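Endonuclease/exonuclease/phosphatase (PDB 4RUW) is of unknown function but belongs to the endonuclease/exonuclease/phosphatase family, with a DNase I-like fold followed by an Ig-like domain, and carries a bound zinc ion. Local coordinates at residues A275-T278 against S282-R285. Sequence-based numbering, arbitrary orientation.
With GOL (glycerol), chain C.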
loop_
_atom_site.group_PDB
_atom_site.type_symbol
_atom_site.label_atom_id
_atom_site.label_comp_id
_atom_site.label_asym_id
_atom_site.label_seq_id
_atom_site.Cartn_x
_atom_site.Cartn_y
_atom_site.Cartn_z
ATOM N N ALA A 275 -11.574 -5.289 8.320
ATOM C CA ALA A 275 -12.486 -5.935 7.377
ATOM C C ALA A 275 -11.767 -6.358 6.100
ATOM O O ALA A 275 -12.359 -6.999 5.230
ATOM C CB ALA A 275 -13.646 -5.013 7.038
ATOM N N GLY A 276 -10.491 -6.002 5.978
ATOM C CA GLY A 276 -9.760 -6.309 4.766
ATOM C C GLY A 276 -8.401 -6.965 4.928
ATOM O O GLY A 276 -7.434 -6.522 4.308
ATOM N N PRO A 277 -8.312 -8.049 5.723
ATOM C CA PRO A 277 -7.050 -8.790 5.696
ATOM C C PRO A 277 -6.846 -9.327 4.284
ATOM O O PRO A 277 -7.817 -9.531 3.550
ATOM C CB PRO A 277 -7.294 -9.927 6.691
ATOM C CG PRO A 277 -8.778 -10.156 6.623
ATOM C CD PRO A 277 -9.378 -8.791 6.423
ATOM N N THR A 278 -5.594 -9.523 3.891
ATOM C CA THR A 278 -5.289 -9.844 2.504
ATOM C C THR A 278 -4.664 -11.219 2.351
ATOM O O THR A 278 -4.321 -11.624 1.250
ATOM C CB THR A 278 -4.439 -8.743 1.842
ATOM O OG1 THR A 278 -3.198 -8.600 2.548
ATOM C CG2 THR A 278 -5.199 -7.423 1.854
ATOM N N SER A 282 -7.091 -15.788 6.202
ATOM C CA SER A 282 -7.503 -14.959 7.333
ATOM C C SER A 282 -8.877 -14.327 7.141
ATOM O O SER A 282 -9.494 -13.870 8.104
ATOM C CB SER A 282 -6.476 -13.862 7.599
ATOM O OG SER A 282 -5.289 -14.399 8.144
ATOM N N TYR A 283 -9.360 -14.280 5.906
ATOM C CA TYR A 283 -10.608 -13.592 5.635
ATOM C C TYR A 283 -11.766 -14.300 6.323
ATOM O O TYR A 283 -11.898 -15.514 6.232
ATOM C CB TYR A 283 -10.869 -13.475 4.129
ATOM C CG TYR A 283 -11.990 -12.502 3.845
ATOM C CD1 TYR A 283 -11.757 -11.128 3.850
ATOM C CD2 TYR A 283 -13.286 -12.946 3.628
ATOM C CE1 TYR A 283 -12.776 -10.226 3.626
ATOM C CE2 TYR A 283 -14.317 -12.049 3.403
ATOM C CZ TYR A 283 -14.049 -10.691 3.397
ATOM O OH TYR A 283 -15.066 -9.794 3.182
ATOM N N GLY A 284 -12.589 -13.535 7.031
ATOM C CA GLY A 284 -13.750 -14.085 7.702
ATOM C C GLY A 284 -13.501 -14.614 9.102
ATOM O O GLY A 284 -14.425 -15.125 9.730
ATOM N N ARG A 285 -12.268 -14.505 9.594
ATOM C CA ARG A 285 -11.927 -14.964 10.942
ATOM C C ARG A 285 -11.787 -13.781 11.894
ATOM O O ARG A 285 -10.825 -13.027 11.812
ATOM C CB ARG A 285 -10.630 -15.776 10.927
ATOM C CG ARG A 285 -10.668 -17.028 10.053
ATOM C CD ARG A 285 -9.433 -17.895 10.257
ATOM N NE ARG A 285 -9.413 -18.454 11.605
ATOM C CZ ARG A 285 -8.493 -19.294 12.061
ATOM N NH1 ARG A 285 -7.500 -19.696 11.279
ATOM N NH2 ARG A 285 -8.570 -19.746 13.309
HETATM C C1 GOL C . -15.250 -10.851 7.692
HETATM O O1 GOL C . -16.377 -11.354 7.020
HETATM C C2 GOL C . -14.451 -9.990 6.717
HETATM O O2 GOL C . -15.092 -8.766 6.443
HETATM C C3 GOL C . -13.055 -9.715 7.221
HETATM O O3 GOL C . -12.354 -10.896 7.478
HETATM O O HOH W 1 -14.335 -7.051 3.356
#
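The side chains of S282 and P277 meet CB to CB at 4.1 Å. S282 OG is hydrogen-bonded to H290 ND1, outside the two segments. S282 also opens a type II beta turn, closed by a hydrogen bond from R285 N to S282 O. Y283 follows and does most of the touching. Its CG is anti to the backbone N (chi1 -167°), which carries the ring along P277 to A275. P277 CG sits 4.2 Å from Y283 CD1, approaching the ring obliquely. Farther along, Y283 CE1 reaches A275 O at 3.6 Å. A water in the ring plane, on the CE1 side of Y283 OH, is hydrogen-bonded to both that hydroxyl and A275 O; it donates to A275 O at 2.7 Å. Both segments belong to one long loop between helix 266-270 and strand 296-300, in the DNase I-like part of the chain. A glycerol, probably from crystallisation, touches both segments. Its C2 lies over one face of the Y283 ring, offset toward the rim, 3.4 Å from CZ. G284, the third residue of the turn, has phi 87°, where a side chain would press on the carbonyl O of Y283. G284 N donates to glycerol O3 at 2.7 Å, nearly straight at 168°.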